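Local coordinates for protein amorpha-4,11-diene synthase (Artemisia annua, PDB 4GAX) that probably cyclises farnesyl diphosphate to sesquiterpene products, as an engineered alpha-bisabolol synthase of the plant terpene synthase family, at residues R119-K129 and E158-M169. Numbering follows the deposited sequence.
Sequences RSSLWFRLMRK and EGLLELYEATSM
Arg-119 forms salt bridges with two glutamates one helical turn apart. Arg-119 NH2 lies 2.6 Å from Glu-162 OE2 and 2.8 Å from Glu-158 OE2, the latter a weak hydrogen bond. Both carboxylates sit at the guanidinium edge. Arg-119 NE adds a weak hydrogen bond to Glu-162 OE2. Bends at chi2 (-127°) and chi3 (81°) bring the arginine head across to the glutamates. Further along, Arg-128 NH1 donates to Met-169 O (3.0 Å). Met-169 O lies in the Arg-128 guanidinium plane, while NH1 comes from above the carbonyl plane. Arg-128 NH2 also forms a salt bridge with Glu-174, and Phe-124 CZ lies over the guanidinium centre. Between these sites, one water accepts from Arg-125 NE (3.0 Å) and donates to Glu-162 O (2.7 Å). Another joins Ser-121 OG to Gly-159 O. Arg-125 also pairs with Asp-85. The helices pack at 27°, their axes approaching to 8.2 Å. Ala-166 CB meets Phe-124 CD2 at 3.8 Å. Met-169 lays CG against Arg-125 CG (3.7 Å) and its methyl near Lys-129. Within the alpha-helical N-terminal domain, salt bridges hold the N-terminal side of helix 120-129, the Arg-128 hydrogen bond grips the C-terminal end of segment 158-169, and bridging waters link polar groups between.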
loop_
_atom_site.group_PDB
_atom_site.type_symbol
_atom_site.label_atom_id
_atom_site.label_comp_id
_atom_site.label_asym_id
_atom_site.label_seq_id
_atom_site.Cartn_x
_atom_site.Cartn_y
_atom_site.Cartn_z
ATOM N N ARG A 119 -3.244 6.916 26.876
ATOM C CA ARG A 119 -3.176 6.741 25.426
ATOM C C ARG A 119 -2.097 7.614 24.799
ATOM O O ARG A 119 -2.263 8.106 23.678
ATOM C CB ARG A 119 -4.545 7.032 24.780
ATOM C CG ARG A 119 -5.734 6.579 25.626
ATOM C CD ARG A 119 -6.694 5.706 24.877
ATOM N NE ARG A 119 -6.230 4.333 24.817
ATOM C CZ ARG A 119 -6.941 3.280 25.205
ATOM N NH1 ARG A 119 -8.166 3.430 25.694
ATOM N NH2 ARG A 119 -6.415 2.071 25.099
ATOM N N SER A 120 -0.987 7.801 25.505
ATOM C CA SER A 120 0.101 8.580 24.933
ATOM C C SER A 120 0.709 7.874 23.714
ATOM O O SER A 120 0.988 8.519 22.699
ATOM C CB SER A 120 1.152 8.981 25.999
ATOM O OG SER A 120 1.602 7.868 26.741
ATOM N N SER A 121 0.887 6.552 23.787
ATOM C CA SER A 121 1.404 5.804 22.637
ATOM C C SER A 121 0.445 5.874 21.438
ATOM O O SER A 121 0.865 5.949 20.268
ATOM C CB SER A 121 1.640 4.343 23.024
ATOM O OG SER A 121 2.669 4.249 23.996
ATOM N N LEU A 122 -0.850 5.826 21.726
ATOM C CA LEU A 122 -1.857 5.897 20.666
ATOM C C LEU A 122 -1.871 7.298 20.063
ATOM O O LEU A 122 -1.955 7.468 18.844
ATOM C CB LEU A 122 -3.245 5.534 21.219
ATOM C CG LEU A 122 -4.398 5.689 20.228
ATOM C CD1 LEU A 122 -4.154 4.783 19.010
ATOM C CD2 LEU A 122 -5.733 5.391 20.873
ATOM N N TRP A 123 -1.763 8.307 20.915
ATOM C CA TRP A 123 -1.746 9.679 20.431
ATOM C C TRP A 123 -0.604 9.858 19.440
ATOM O O TRP A 123 -0.795 10.415 18.360
ATOM C CB TRP A 123 -1.596 10.657 21.597
ATOM C CG TRP A 123 -1.174 12.046 21.179
ATOM C CD1 TRP A 123 -1.984 13.045 20.726
ATOM C CD2 TRP A 123 0.162 12.583 21.191
ATOM N NE1 TRP A 123 -1.236 14.179 20.453
ATOM C CE2 TRP A 123 0.085 13.915 20.725
ATOM C CE3 TRP A 123 1.417 12.063 21.545
ATOM C CZ2 TRP A 123 1.204 14.741 20.618
ATOM C CZ3 TRP A 123 2.532 12.876 21.433
ATOM C CH2 TRP A 123 2.420 14.205 20.978
ATOM N N PHE A 124 0.570 9.347 19.805
ATOM C CA PHE A 124 1.771 9.525 19.000
ATOM C C PHE A 124 1.564 8.932 17.607
ATOM O O PHE A 124 1.852 9.574 16.593
ATOM C CB PHE A 124 2.959 8.862 19.713
ATOM C CG PHE A 124 4.225 8.829 18.911
ATOM C CD1 PHE A 124 5.084 9.911 18.902
ATOM C CD2 PHE A 124 4.573 7.691 18.195
ATOM C CE1 PHE A 124 6.282 9.875 18.167
ATOM C CE2 PHE A 124 5.757 7.631 17.479
ATOM C CZ PHE A 124 6.616 8.735 17.457
ATOM N N ARG A 125 1.072 7.702 17.566
ATOM C CA ARG A 125 0.902 7.007 16.301
ATOM C C ARG A 125 -0.183 7.635 15.418
ATOM O O ARG A 125 0.012 7.806 14.214
ATOM C CB ARG A 125 0.605 5.523 16.546
ATOM C CG ARG A 125 0.375 4.744 15.265
ATOM C CD ARG A 125 0.234 3.255 15.525
ATOM N NE ARG A 125 -0.982 2.925 16.283
ATOM C CZ ARG A 125 -2.216 2.978 15.779
ATOM N NH1 ARG A 125 -2.406 3.339 14.511
ATOM N NH2 ARG A 125 -3.260 2.653 16.537
ATOM N N LEU A 126 -1.323 7.981 16.012
ATOM C CA LEU A 126 -2.402 8.626 15.248
ATOM C C LEU A 126 -1.999 9.994 14.725
ATOM O O LEU A 126 -2.384 10.383 13.602
ATOM C CB LEU A 126 -3.684 8.755 16.076
ATOM C CG LEU A 126 -4.406 7.512 16.577
ATOM C CD1 LEU A 126 -5.752 7.928 17.227
ATOM C CD2 LEU A 126 -4.626 6.496 15.459
ATOM N N MET A 127 -1.236 10.742 15.520
ATOM C CA MET A 127 -0.732 12.021 15.037
ATOM C C MET A 127 0.180 11.829 13.819
ATOM O O MET A 127 -0.012 12.467 12.785
ATOM C CB MET A 127 0.003 12.788 16.151
ATOM C CG MET A 127 -0.929 13.343 17.242
ATOM S SD MET A 127 -2.109 14.592 16.652
ATOM C CE MET A 127 -3.572 13.607 16.448
ATOM N N ARG A 128 1.164 10.939 13.933
ATOM C CA ARG A 128 2.118 10.723 12.836
ATOM C C ARG A 128 1.440 10.135 11.604
ATOM O O ARG A 128 1.778 10.491 10.486
ATOM C CB ARG A 128 3.298 9.832 13.281
ATOM C CG ARG A 128 4.308 10.605 14.152
ATOM C CD ARG A 128 5.705 9.965 14.148
ATOM N NE ARG A 128 6.663 10.836 14.846
ATOM C CZ ARG A 128 7.938 10.522 15.051
ATOM N NH1 ARG A 128 8.407 9.378 14.576
ATOM N NH2 ARG A 128 8.734 11.343 15.732
ATOM N N LYS A 129 0.484 9.240 11.813
ATOM C CA LYS A 129 -0.290 8.695 10.694
ATOM C C LYS A 129 -1.013 9.828 9.951
ATOM O O LYS A 129 -1.172 9.782 8.731
ATOM C CB LYS A 129 -1.282 7.648 11.196
ATOM C CG LYS A 129 -2.235 7.049 10.139
ATOM C CD LYS A 129 -3.080 5.914 10.759
ATOM C CE LYS A 129 -4.158 5.395 9.784
ATOM N NZ LYS A 129 -3.735 5.513 8.361
ATOM N N GLU A 158 -2.674 -4.056 26.839
ATOM C CA GLU A 158 -3.157 -3.080 25.863
ATOM C C GLU A 158 -2.184 -1.906 25.696
ATOM O O GLU A 158 -1.977 -1.416 24.588
ATOM C CB GLU A 158 -4.552 -2.566 26.224
ATOM C CG GLU A 158 -5.273 -1.953 25.030
ATOM C CD GLU A 158 -6.506 -1.158 25.422
ATOM O OE1 GLU A 158 -6.862 -1.153 26.623
ATOM O OE2 GLU A 158 -7.116 -0.532 24.526
ATOM N N GLY A 159 -1.587 -1.466 26.799
ATOM C CA GLY A 159 -0.624 -0.386 26.756
ATOM C C GLY A 159 0.654 -0.820 26.070
ATOM O O GLY A 159 1.255 -0.038 25.327
ATOM N N LEU A 160 1.079 -2.056 26.332
ATOM C CA LEU A 160 2.311 -2.585 25.751
ATOM C C LEU A 160 2.154 -2.664 24.251
ATOM O O LEU A 160 3.055 -2.301 23.492
ATOM C CB LEU A 160 2.607 -3.988 26.273
ATOM C CG LEU A 160 3.574 -4.129 27.435
ATOM C CD1 LEU A 160 3.790 -5.609 27.758
ATOM C CD2 LEU A 160 4.875 -3.443 27.091
ATOM N N LEU A 161 0.998 -3.168 23.831
ATOM C CA LEU A 161 0.668 -3.247 22.417
ATOM C C LEU A 161 0.602 -1.884 21.754
ATOM O O LEU A 161 1.067 -1.732 20.623
ATOM C CB LEU A 161 -0.661 -3.980 22.219
ATOM C CG LEU A 161 -0.595 -5.446 21.819
ATOM C CD1 LEU A 161 -2.018 -5.981 21.710
ATOM C CD2 LEU A 161 0.154 -5.589 20.490
ATOM N N GLU A 162 0.010 -0.896 22.428
ATOM C CA GLU A 162 -0.058 0.447 21.849
ATOM C C GLU A 162 1.341 1.019 21.647
ATOM O O GLU A 162 1.604 1.734 20.668
ATOM C CB GLU A 162 -0.887 1.409 22.723
ATOM C CG GLU A 162 -2.388 1.152 22.715
ATOM C CD GLU A 162 -3.168 2.159 23.572
ATOM O OE1 GLU A 162 -2.538 2.899 24.368
ATOM O OE2 GLU A 162 -4.413 2.218 23.440
ATOM N N LEU A 163 2.239 0.715 22.578
ATOM C CA LEU A 163 3.608 1.219 22.485
ATOM C C LEU A 163 4.344 0.540 21.337
ATOM O O LEU A 163 5.053 1.194 20.557
ATOM C CB LEU A 163 4.346 0.983 23.811
ATOM C CG LEU A 163 5.848 1.280 23.806
ATOM C CD1 LEU A 163 6.145 2.754 23.481
ATOM C CD2 LEU A 163 6.432 0.902 25.174
ATOM N N TYR A 164 4.164 -0.771 21.227
ATOM C CA TYR A 164 4.757 -1.523 20.132
ATOM C C TYR A 164 4.314 -0.922 18.785
ATOM O O TYR A 164 5.140 -0.647 17.909
ATOM C CB TYR A 164 4.378 -2.998 20.235
ATOM C CG TYR A 164 4.692 -3.795 18.986
ATOM C CD1 TYR A 164 5.965 -4.316 18.765
ATOM C CD2 TYR A 164 3.709 -4.029 18.025
ATOM C CE1 TYR A 164 6.251 -5.057 17.585
ATOM C CE2 TYR A 164 3.985 -4.760 16.856
ATOM C CZ TYR A 164 5.249 -5.267 16.644
ATOM O OH TYR A 164 5.500 -5.986 15.484
ATOM N N GLU A 165 3.017 -0.692 18.636
ATOM C CA GLU A 165 2.516 -0.155 17.375
ATOM C C GLU A 165 3.102 1.221 17.081
ATOM O O GLU A 165 3.418 1.524 15.920
ATOM C CB GLU A 165 0.977 -0.113 17.335
ATOM C CG GLU A 165 0.295 -1.470 17.514
ATOM C CD GLU A 165 0.504 -2.412 16.324
ATOM O OE1 GLU A 165 1.291 -2.075 15.405
ATOM O OE2 GLU A 165 -0.127 -3.500 16.299
ATOM N N ALA A 166 3.262 2.046 18.116
ATOM C CA ALA A 166 3.881 3.370 17.930
ATOM C C ALA A 166 5.310 3.298 17.353
ATOM O O ALA A 166 5.729 4.176 16.563
ATOM C CB ALA A 166 3.885 4.137 19.237
ATOM N N THR A 167 6.055 2.258 17.734
ATOM C CA THR A 167 7.459 2.128 17.298
ATOM C C THR A 167 7.551 2.023 15.783
ATOM O O THR A 167 8.549 2.415 15.194
ATOM C CB THR A 167 8.186 0.907 17.924
ATOM O OG1 THR A 167 7.624 -0.311 17.400
ATOM C CG2 THR A 167 8.054 0.917 19.455
ATOM N N SER A 168 6.508 1.495 15.147
ATOM C CA SER A 168 6.507 1.377 13.680
ATOM C C SER A 168 6.555 2.707 12.942
ATOM O O SER A 168 6.882 2.727 11.750
ATOM C CB SER A 168 5.279 0.615 13.190
ATOM O OG SER A 168 5.297 -0.672 13.744
ATOM N N MET A 169 6.219 3.803 13.629
ATOM C CA MET A 169 6.204 5.127 13.010
ATOM C C MET A 169 7.514 5.852 13.203
ATOM O O MET A 169 7.607 7.041 12.899
ATOM C CB MET A 169 5.106 6.022 13.617
ATOM C CG MET A 169 3.777 5.335 13.830
ATOM S SD MET A 169 2.981 4.880 12.286
ATOM C CE MET A 169 2.614 6.476 11.582
HETATM O O HOH W 1 -0.247 3.005 19.232
HETATM O O HOH W 2 1.908 2.734 25.991
HETATM O O HOH W 3 -0.075 4.712 25.936
#